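Local coordinates for hypothetical protein (Fusobacterium nucleatum subsp. nucleatum, PDB 2GSL) that binds magnesium and might be a ribonuclease of the MrnC family involved in RNA processing, at residues K32-L35 against Q36-Y39; L59-K62 against K63-D67; C91-M94 against E95-A99; E117-K120 against I121-V125. All coordinates share one frame; numbering follows the deposited sequence.

Interaction 1 (K32-L35 against Q36-Y39)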
loop_
_atom_site.group_PDB
_atom_site.type_symbol
_atom_site.label_atom_id
_atom_site.label_comp_id
_atom_site.label_asym_id
_atom_site.label_seq_id
_atom_site.Cartn_x
_atom_site.Cartn_y
_atom_site.Cartn_z
ATOM N N LYS A 32 5.933 -1.649 6.947
ATOM C CA LYS A 32 7.167 -2.424 6.875
ATOM C C LYS A 32 8.115 -2.143 8.034
ATOM O O LYS A 32 8.548 -3.062 8.730
ATOM C CB LYS A 32 7.921 -2.142 5.581
ATOM C CG LYS A 32 7.349 -2.791 4.360
ATOM C CD LYS A 32 8.455 -3.048 3.345
ATOM C CE LYS A 32 9.169 -1.759 2.964
ATOM N NZ LYS A 32 10.166 -1.938 1.865
ATOM N N TYR A 33 8.451 -0.868 8.215
ATOM C CA TYR A 33 9.358 -0.448 9.277
ATOM C C TYR A 33 8.851 -0.814 10.663
ATOM O O TYR A 33 9.630 -1.185 11.523
ATOM C CB TYR A 33 9.590 1.069 9.217
ATOM C CG TYR A 33 10.299 1.651 10.438
ATOM C CD1 TYR A 33 9.589 2.376 11.406
ATOM C CD2 TYR A 33 11.682 1.507 10.607
ATOM C CE1 TYR A 33 10.239 2.954 12.507
ATOM C CE2 TYR A 33 12.344 2.077 11.706
ATOM C CZ TYR A 33 11.614 2.801 12.648
ATOM O OH TYR A 33 12.250 3.382 13.725
ATOM N N TYR A 34 7.551 -0.704 10.890
ATOM C CA TYR A 34 7.035 -1.009 12.204
ATOM C C TYR A 34 6.758 -2.478 12.385
ATOM O O TYR A 34 6.661 -2.949 13.506
ATOM C CB TYR A 34 5.777 -0.182 12.489
ATOM C CG TYR A 34 6.079 1.242 12.929
ATOM C CD1 TYR A 34 6.819 1.491 14.092
ATOM C CD2 TYR A 34 5.622 2.338 12.193
ATOM C CE1 TYR A 34 7.097 2.789 14.512
ATOM C CE2 TYR A 34 5.896 3.642 12.603
ATOM C CZ TYR A 34 6.637 3.859 13.764
ATOM O OH TYR A 34 6.939 5.139 14.167
ATOM N N LEU A 35 6.659 -3.212 11.287
ATOM C CA LEU A 35 6.379 -4.635 11.363
ATOM C C LEU A 35 7.638 -5.438 11.654
ATOM O O LEU A 35 7.680 -6.649 11.431
ATOM C CB LEU A 35 5.777 -5.099 10.041
ATOM C CG LEU A 35 5.028 -6.435 10.027
ATOM C CD1 LEU A 35 3.857 -6.405 11.009
ATOM C CD2 LEU A 35 4.523 -6.700 8.616
ATOM N N GLN A 36 8.665 -4.777 12.167
ATOM C CA GLN A 36 9.914 -5.473 12.427
ATOM C C GLN A 36 10.293 -5.446 13.896
ATOM O O GLN A 36 11.338 -5.970 14.292
ATOM C CB GLN A 36 11.031 -4.822 11.620
ATOM C CG GLN A 36 11.441 -3.457 12.155
ATOM C CD GLN A 36 12.626 -2.876 11.419
ATOM O OE1 GLN A 36 13.589 -2.398 12.036
ATOM N NE2 GLN A 36 12.568 -2.911 10.092
ATOM N N PHE A 37 9.443 -4.837 14.711
ATOM C CA PHE A 37 9.738 -4.733 16.122
ATOM C C PHE A 37 9.108 -5.804 16.978
ATOM O O PHE A 37 9.652 -6.145 18.019
ATOM C CB PHE A 37 9.341 -3.349 16.615
ATOM C CG PHE A 37 10.206 -2.263 16.063
ATOM C CD1 PHE A 37 11.513 -2.109 16.507
ATOM C CD2 PHE A 37 9.740 -1.425 15.068
ATOM C CE1 PHE A 37 12.343 -1.135 15.967
ATOM C CE2 PHE A 37 10.564 -0.451 14.524
ATOM C CZ PHE A 37 11.868 -0.310 14.978
ATOM N N GLY A 38 7.975 -6.344 16.548
ATOM C CA GLY A 38 7.335 -7.377 17.335
ATOM C C GLY A 38 6.107 -6.895 18.090
ATOM O O GLY A 38 5.536 -7.624 18.902
ATOM N N TYR A 39 5.689 -5.665 17.829
ATOM C CA TYR A 39 4.519 -5.124 18.495
ATOM C C TYR A 39 3.327 -6.028 18.212
ATOM O O TYR A 39 3.385 -6.886 17.324
ATOM C CB TYR A 39 4.223 -3.713 17.986
ATOM C CG TYR A 39 5.307 -2.711 18.288
ATOM C CD1 TYR A 39 5.816 -1.882 17.288
ATOM C CD2 TYR A 39 5.820 -2.584 19.573
ATOM C CE1 TYR A 39 6.816 -0.949 17.571
ATOM C CE2 TYR A 39 6.815 -1.661 19.866
ATOM C CZ TYR A 39 7.310 -0.848 18.872
ATOM O OH TYR A 39 8.299 0.066 19.171
#
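Lys-32 and Gln-36 mark where helix 15-34 stops: Lys-32 O and Gln-36 N, which a continuing helix would join, stand 3.8 Å apart. The carbonyl instead receives a weak bond from Leu-35 N, at 3.2 Å from Lys-32 O. The lysine's amine turns away from this turn, to Tyr-110 of the second subunit and to Glu-29. Tyr-33 carries the main side-chain contact, a T-shaped pair with Phe-37. The ring centroids are 5.3 Å apart and the planes meet at 82°, with the Phe-37 edge directed at the Tyr-33 face. Phe-37 CE2 stands above that face, displaced toward its rim, and Phe-37 CZ is 3.9 Å from Tyr-33 CZ. With CG of Tyr-33 anti to the backbone N (chi1 169°), its ring lies on the side where the chain turns back with Phe-37. The neighbouring Tyr-34 ring takes two carbons at slanting angles: its CD1 lies 4.2 Å from Phe-37 CE2, and the same CD1 lies 4.2 Å from Tyr-39 CE1. One face of Tyr-34 is also covered by Tyr-33 CD1, which completes a small aromatic cluster, while its hydroxyl is hydrogen-bonded to Lys-51. Leu-35 is the first residue to leave helical angles, and beyond it Gly-38 has a positive phi of 105°, a backbone shape suited to glycine. The turn thus leads from helix 15-34 toward helix 41-52, whose Leu-44 packs on Tyr-34 and Leu-35 and whose Tyr-47 stacks on Tyr-39; Leu-21 of the second subunit packs on Leu-35.

Interaction 2 (L59-K62 against K63-D67)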
loop_
_atom_site.group_PDB
_atom_site.type_symbol
_atom_site.label_atom_id
_atom_site.label_comp_id
_atom_site.label_asym_id
_atom_site.label_seq_id
_atom_site.Cartn_x
_atom_site.Cartn_y
_atom_site.Cartn_z
ATOM N N LEU A 59 3.913 17.553 7.836
ATOM C CA LEU A 59 5.173 17.975 8.422
ATOM C C LEU A 59 6.264 17.495 7.496
ATOM O O LEU A 59 7.236 18.208 7.251
ATOM C CB LEU A 59 5.379 17.352 9.800
ATOM C CG LEU A 59 4.552 17.938 10.948
ATOM C CD1 LEU A 59 4.926 17.242 12.255
ATOM C CD2 LEU A 59 4.820 19.445 11.049
ATOM N N ILE A 60 6.095 16.284 6.975
ATOM C CA ILE A 60 7.080 15.734 6.067
ATOM C C ILE A 60 7.234 16.654 4.871
ATOM O O ILE A 60 8.321 17.167 4.605
ATOM C CB ILE A 60 6.676 14.335 5.558
ATOM C CG1 ILE A 60 6.671 13.341 6.718
ATOM C CG2 ILE A 60 7.652 13.870 4.477
ATOM C CD1 ILE A 60 8.028 13.154 7.363
ATOM N N TYR A 61 6.137 16.877 4.156
ATOM C CA TYR A 61 6.178 17.738 2.980
ATOM C C TYR A 61 6.906 19.052 3.278
ATOM O O TYR A 61 7.877 19.385 2.614
ATOM C CB TYR A 61 4.750 17.991 2.470
ATOM C CG TYR A 61 4.651 18.977 1.329
ATOM C CD1 TYR A 61 4.573 20.339 1.575
ATOM C CD2 TYR A 61 4.659 18.547 0.003
ATOM C CE1 TYR A 61 4.510 21.255 0.538
ATOM C CE2 TYR A 61 4.599 19.455 -1.052
ATOM C CZ TYR A 61 4.528 20.811 -0.776
ATOM O OH TYR A 61 4.503 21.737 -1.799
ATOM N N LYS A 62 6.465 19.776 4.295
ATOM C CA LYS A 62 7.104 21.040 4.621
ATOM C C LYS A 62 8.579 20.936 4.995
ATOM O O LYS A 62 9.313 21.919 4.885
ATOM C CB LYS A 62 6.309 21.748 5.713
ATOM C CG LYS A 62 4.902 22.064 5.247
ATOM C CD LYS A 62 3.971 22.476 6.372
ATOM C CE LYS A 62 4.296 23.837 6.923
ATOM N NZ LYS A 62 3.230 24.272 7.862
ATOM N N LYS A 63 9.025 19.752 5.408
ATOM C CA LYS A 63 10.428 19.568 5.774
ATOM C C LYS A 63 11.306 19.137 4.604
ATOM O O LYS A 63 12.531 19.203 4.699
ATOM C CB LYS A 63 10.566 18.546 6.910
ATOM C CG LYS A 63 9.948 18.999 8.242
ATOM C CD LYS A 63 10.026 17.905 9.301
ATOM C CE LYS A 63 11.459 17.666 9.780
ATOM N NZ LYS A 63 11.987 18.774 10.650
ATOM N N ILE A 64 10.697 18.704 3.501
ATOM C CA ILE A 64 11.487 18.274 2.350
ATOM C C ILE A 64 11.303 19.124 1.100
ATOM O O ILE A 64 12.271 19.428 0.415
ATOM C CB ILE A 64 11.200 16.797 1.976
ATOM C CG1 ILE A 64 9.753 16.634 1.531
ATOM C CG2 ILE A 64 11.480 15.898 3.150
ATOM C CD1 ILE A 64 9.431 15.215 1.104
ATOM N N ILE A 65 10.059 19.503 0.821
ATOM C CA ILE A 65 9.680 20.309 -0.348
ATOM C C ILE A 65 10.754 21.240 -0.951
ATOM O O ILE A 65 10.938 21.275 -2.174
ATOM C CB ILE A 65 8.419 21.152 -0.021
ATOM C CG1 ILE A 65 7.949 21.924 -1.253
ATOM C CG2 ILE A 65 8.725 22.120 1.114
ATOM C CD1 ILE A 65 7.621 21.062 -2.435
ATOM N N ASN A 66 11.455 21.988 -0.101
ATOM C CA ASN A 66 12.485 22.915 -0.561
ATOM C C ASN A 66 13.770 22.237 -1.032
ATOM O O ASN A 66 14.624 22.882 -1.635
ATOM C CB ASN A 66 12.828 23.911 0.548
ATOM C CG ASN A 66 11.600 24.544 1.161
ATOM O OD1 ASN A 66 10.952 25.398 0.552
ATOM N ND2 ASN A 66 11.259 24.108 2.373
ATOM N N ASP A 67 13.924 20.948 -0.762
ATOM C CA ASP A 67 15.132 20.269 -1.204
ATOM C C ASP A 67 14.910 19.243 -2.321
ATOM O O ASP A 67 15.864 18.616 -2.775
ATOM C CB ASP A 67 15.845 19.606 -0.013
ATOM C CG ASP A 67 16.228 20.600 1.090
ATOM O OD1 ASP A 67 16.541 21.770 0.781
ATOM O OD2 ASP A 67 16.230 20.197 2.275
#
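Tyr-61 and Ile-65 meet at the C-terminal end of helix 54-64, one of the helices of this all-helical ribonuclease III domain. Backbone hydrogen bonds come first. Tyr-61 O accepts twice: Ile-65 N reaches it at 2.8 Å in a fairly straight bond (158°) that points nearly along the C=O axis, whereas Ile-64 N, 3.0 Å from the same oxygen, comes from above the carbonyl plane. Lys-63 N bonds Ile-60 O at 2.8 Å, and its bond to Leu-59 O is weak. The mixture of i to i+3 and i to i+4 bonds is consistent with a less regular last turn.

The apolar contacts lie on different sides. Ile-60 CG2 is 4.0 Å from Ile-64 CD1, where the two side chains cross within the buried face that helix 115-127 covers through Ile-121. On another side, Tyr-61 packs against Ala-101 of helix 93-111; Glu-98 of the same helix also touches the tyrosine side chain.

Aromatic packing completes the account. A chi1 of 175° swings the Tyr-61 ring away from its own amide and along the helix toward Ile-65. A CH-pi contact results: Ile-65 CB stands 4.0 Å from the Tyr-61 ring centroid, 15° off the ring normal, and Ile-65 CD1 continues to 3.5 Å from Tyr-61 CZ.

Interaction 3 (C91-M94 against E95-A99)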
loop_
_atom_site.group_PDB
_atom_site.type_symbol
_atom_site.label_atom_id
_atom_site.label_comp_id
_atom_site.label_asym_id
_atom_site.label_seq_id
_atom_site.Cartn_x
_atom_site.Cartn_y
_atom_site.Cartn_z
ATOM N N CYS A 91 -7.460 17.590 10.467
ATOM C CA CYS A 91 -6.486 18.613 10.121
ATOM C C CYS A 91 -7.127 19.818 9.446
ATOM O O CYS A 91 -8.347 19.960 9.448
ATOM C CB CYS A 91 -5.398 18.012 9.222
ATOM S SG CYS A 91 -6.002 17.212 7.707
ATOM N N THR A 92 -6.295 20.690 8.879
ATOM C CA THR A 92 -6.778 21.885 8.193
ATOM C C THR A 92 -6.685 21.718 6.682
ATOM O O THR A 92 -6.060 20.780 6.184
ATOM C CB THR A 92 -5.954 23.135 8.563
ATOM O OG1 THR A 92 -4.618 22.984 8.069
ATOM C CG2 THR A 92 -5.918 23.334 10.071
ATOM N N VAL A 93 -7.300 22.644 5.956
ATOM C CA VAL A 93 -7.268 22.598 4.503
ATOM C C VAL A 93 -5.822 22.530 4.010
ATOM O O VAL A 93 -5.465 21.643 3.235
ATOM C CB VAL A 93 -7.967 23.834 3.893
ATOM C CG1 VAL A 93 -7.932 23.760 2.366
ATOM C CG2 VAL A 93 -9.405 23.902 4.386
HETATM N N MSE A 94 -4.994 23.462 4.474
HETATM C CA MSE A 94 -3.588 23.516 4.082
HETATM C C MSE A 94 -2.842 22.191 4.333
HETATM O O MSE A 94 -2.099 21.719 3.473
HETATM C CB MSE A 94 -2.882 24.644 4.841
HETATM C CG MSE A 94 -1.451 24.889 4.396
HETATM SE SE MSE A 94 -1.378 25.739 2.659
HETATM C CE MSE A 94 0.039 27.027 3.042
ATOM N N GLU A 95 -3.046 21.604 5.509
ATOM C CA GLU A 95 -2.390 20.355 5.876
ATOM C C GLU A 95 -2.842 19.190 5.007
ATOM O O GLU A 95 -2.034 18.355 4.584
ATOM C CB GLU A 95 -2.653 20.039 7.350
ATOM C CG GLU A 95 -2.112 21.103 8.283
ATOM C CD GLU A 95 -2.321 20.792 9.753
ATOM O OE1 GLU A 95 -1.795 21.565 10.583
ATOM O OE2 GLU A 95 -3.001 19.790 10.084
ATOM N N TYR A 96 -4.138 19.144 4.734
ATOM C CA TYR A 96 -4.697 18.084 3.916
ATOM C C TYR A 96 -4.089 18.174 2.513
ATOM O O TYR A 96 -3.662 17.171 1.941
ATOM C CB TYR A 96 -6.217 18.228 3.863
ATOM C CG TYR A 96 -6.911 17.041 3.260
ATOM C CD1 TYR A 96 -7.113 16.943 1.881
ATOM C CD2 TYR A 96 -7.310 15.977 4.061
ATOM C CE1 TYR A 96 -7.693 15.803 1.320
ATOM C CE2 TYR A 96 -7.882 14.843 3.515
ATOM C CZ TYR A 96 -8.069 14.755 2.150
ATOM O OH TYR A 96 -8.597 13.594 1.632
ATOM N N LYS A 97 -4.039 19.388 1.973
ATOM C CA LYS A 97 -3.475 19.602 0.655
ATOM C C LYS A 97 -2.016 19.137 0.625
ATOM O O LYS A 97 -1.630 18.335 -0.226
ATOM C CB LYS A 97 -3.592 21.082 0.264
ATOM C CG LYS A 97 -5.044 21.534 0.032
ATOM C CD LYS A 97 -5.277 23.005 0.401
ATOM C CE LYS A 97 -4.592 24.004 -0.553
ATOM N NZ LYS A 97 -5.345 24.301 -1.823
ATOM N N GLU A 98 -1.208 19.621 1.560
ATOM C CA GLU A 98 0.192 19.227 1.607
ATOM C C GLU A 98 0.326 17.724 1.811
ATOM O O GLU A 98 1.332 17.127 1.439
ATOM C CB GLU A 98 0.911 19.976 2.722
ATOM C CG GLU A 98 1.232 21.417 2.366
ATOM C CD GLU A 98 1.569 22.254 3.585
ATOM O OE1 GLU A 98 1.972 23.435 3.410
ATOM O OE2 GLU A 98 1.422 21.732 4.720
ATOM N N ALA A 99 -0.705 17.112 2.383
ATOM C CA ALA A 99 -0.693 15.677 2.604
ATOM C C ALA A 99 -0.853 14.961 1.267
ATOM O O ALA A 99 -0.282 13.889 1.030
ATOM C CB ALA A 99 -1.824 15.286 3.551
#
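From Thr-92, the N-cap residue, to Glu-98 the backbone winds into helix 93-111 through successive i to i+4 bonds: Tyr-96 N reaches Thr-92 O at 2.9 Å, Lys-97 N reaches Val-93 O, and Glu-98 N reaches Met-94 O at 3.0 Å. The Thr-92 side chain adds the capping bond. Its OG1, set between backbone N and carbonyl carbon (chi1 66°), accepts Glu-95 N at 3.3 Å, a weak but rather straight bond. Glu-95 extends back across Thr-92, yet its OE2 stays 3.6 Å from Thr-92 N, so the return bond of a capping box is not established; the carboxylate also has a long, weak ion pair with Lys-55. Cys-91 makes a sulfur-aromatic contact: SG is 5.4 Å from the Tyr-96 ring centroid and 87° off the ring normal, hence at the edge rather than over a face. Val-93 and Lys-97 run side by side, the methyl CG1 of the valine against the aliphatic CD of the lysine, whose amine continues to the Lys-80 carbonyl. Met-94, modelled as selenomethionine, bends across Glu-98 and brings CG to 3.8 Å from Glu-98 OE1. That carboxylate is held by Ser-58 and by a salt bridge to Lys-80. The whole is a threonine-capped helix start, and helix 93-111 goes on to supply Glu-103, a magnesium ligand together with Asp-23; the Tyr-96 side chain is about 7 Å from the bound magnesium ion.

Interaction 4 (E117-K120 against I121-V125)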
loop_
_atom_site.group_PDB
_atom_site.type_symbol
_atom_site.label_atom_id
_atom_site.label_comp_id
_atom_site.label_asym_id
_atom_site.label_seq_id
_atom_site.Cartn_x
_atom_site.Cartn_y
_atom_site.Cartn_z
ATOM N N GLU A 117 14.678 7.485 -4.100
ATOM C CA GLU A 117 14.355 8.823 -3.623
ATOM C C GLU A 117 13.290 8.708 -2.535
ATOM O O GLU A 117 13.199 9.551 -1.642
ATOM C CB GLU A 117 13.841 9.676 -4.784
ATOM C CG GLU A 117 14.883 9.950 -5.867
ATOM C CD GLU A 117 15.814 11.097 -5.509
ATOM O OE1 GLU A 117 16.412 11.062 -4.412
ATOM O OE2 GLU A 117 15.952 12.034 -6.329
ATOM N N ILE A 118 12.492 7.648 -2.617
ATOM C CA ILE A 118 11.443 7.404 -1.642
ATOM C C ILE A 118 12.052 6.971 -0.312
ATOM O O ILE A 118 11.627 7.431 0.754
ATOM C CB ILE A 118 10.486 6.314 -2.133
ATOM C CG1 ILE A 118 9.869 6.742 -3.467
ATOM C CG2 ILE A 118 9.405 6.066 -1.101
ATOM C CD1 ILE A 118 8.995 5.703 -4.090
ATOM N N LYS A 119 13.055 6.094 -0.377
ATOM C CA LYS A 119 13.727 5.602 0.825
ATOM C C LYS A 119 14.379 6.732 1.612
ATOM O O LYS A 119 14.443 6.691 2.839
ATOM C CB LYS A 119 14.796 4.556 0.468
ATOM C CG LYS A 119 15.522 3.985 1.687
ATOM C CD LYS A 119 16.416 2.783 1.339
ATOM C CE LYS A 119 16.856 2.025 2.616
ATOM N NZ LYS A 119 17.672 0.793 2.359
ATOM N N LYS A 120 14.854 7.752 0.914
ATOM C CA LYS A 120 15.508 8.852 1.601
ATOM C C LYS A 120 14.496 9.654 2.425
ATOM O O LYS A 120 14.816 10.152 3.503
ATOM C CB LYS A 120 16.222 9.736 0.579
ATOM C CG LYS A 120 17.333 10.571 1.165
ATOM C CD LYS A 120 18.419 10.848 0.138
ATOM C CE LYS A 120 17.936 11.744 -0.995
ATOM N NZ LYS A 120 19.047 12.109 -1.943
ATOM N N ILE A 121 13.271 9.764 1.915
ATOM C CA ILE A 121 12.200 10.480 2.604
ATOM C C ILE A 121 11.709 9.609 3.757
ATOM O O ILE A 121 11.436 10.096 4.853
ATOM C CB ILE A 121 11.016 10.770 1.642
ATOM C CG1 ILE A 121 11.446 11.778 0.582
ATOM C CG2 ILE A 121 9.826 11.297 2.403
ATOM C CD1 ILE A 121 10.426 11.959 -0.525
ATOM N N ILE A 122 11.593 8.312 3.502
ATOM C CA ILE A 122 11.149 7.400 4.538
ATOM C C ILE A 122 12.179 7.377 5.669
ATOM O O ILE A 122 11.819 7.194 6.826
ATOM C CB ILE A 122 10.954 5.982 3.984
ATOM C CG1 ILE A 122 9.851 5.994 2.924
ATOM C CG2 ILE A 122 10.600 5.026 5.110
ATOM C CD1 ILE A 122 8.484 6.393 3.450
ATOM N N ASN A 123 13.454 7.571 5.339
ATOM C CA ASN A 123 14.495 7.579 6.355
ATOM C C ASN A 123 14.389 8.787 7.276
ATOM O O ASN A 123 14.876 8.751 8.407
ATOM C CB ASN A 123 15.887 7.545 5.721
ATOM C CG ASN A 123 16.341 6.135 5.381
ATOM O OD1 ASN A 123 17.420 5.940 4.820
ATOM N ND2 ASN A 123 15.519 5.145 5.722
ATOM N N ILE A 124 13.764 9.861 6.808
ATOM C CA ILE A 124 13.626 11.036 7.659
ATOM C C ILE A 124 12.358 10.891 8.499
ATOM O O ILE A 124 12.086 11.698 9.386
ATOM C CB ILE A 124 13.601 12.355 6.824
ATOM C CG1 ILE A 124 12.212 12.622 6.262
ATOM C CG2 ILE A 124 14.624 12.275 5.703
ATOM C CD1 ILE A 124 11.345 13.448 7.179
ATOM N N VAL A 125 11.592 9.841 8.223
ATOM C CA VAL A 125 10.367 9.585 8.965
ATOM C C VAL A 125 10.699 8.796 10.228
ATOM O O VAL A 125 10.084 9.004 11.272
ATOM C CB VAL A 125 9.342 8.782 8.118
ATOM C CG1 VAL A 125 8.142 8.395 8.969
ATOM C CG2 VAL A 125 8.893 9.613 6.932
#
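Ile-118 against Ile-122 is an i to i+4 contact along helix 115-127, an amphipathic helix whose inner side meets helices 15-34, 54-64 and 93-111. The two isoleucines lie side by side and point the same way. The chi1 of Ile-118 (-59° to CG1) turns its other branch, CG2, along the helix to 4.1 Å from Ile-122 CG1. Beneath them Ile-122 N bonds Ile-118 O at 2.9 Å. Ile-121 extends the apolar side: its CD1 passes 3.8 Å from Glu-117 O, and its side chain also packs on Ile-106 and Met-109 of helix 93-111 and on Ile-64 of helix 54-64. Ile-122 rests instead on Trp-26 of helix 15-34.

The exposed side is polar. Asn-123 N bonds Lys-119 O at 2.8 Å, and the extended Lys-119 chain crosses the asparagine with Lys-119 CG 4.2 Å from Asn-123 OD1. Within residues 117-120, Lys-120 NZ and Glu-117 OE1 form a long salt bridge at 3.8 Å, and Glu-117 OE2 also lies near Asp-69, a like charge that the lysine could partly offset. Toward Ile-124 the bonding shifts: Ile-124 N bonds Ile-121 O at 3.0 Å, and its bond to Lys-120 O is weak. The chemistry implies an amphipathic helix: aliphatic side chains pack between helices, and Lys-119, Lys-120 and Asn-123 face outward.

In the fold
All four contacts join residues close in sequence, but they serve different places. Interactions 2 and 4 share a core: Ile-60 packs on Ile-121, Ile-124 and Val-125, and Ile-64 on Ile-121, so helices 54-64 and 115-127 are joined by aliphatic groups. Interaction 2 also touches interaction 3, where Tyr-61 and Lys-62 meet Glu-98; there the chemistry is mixed, and interaction 3 is mainly a surface helix start, the nearest of the four to the magnesium ion. Interaction 1 is the most peripheral, its centre about 19 Å from the centre of the chain, and relies on aromatic rings around a helix end that also faces the second subunit. Interactions 3 and 4 lie on opposite sides of the chain's centre.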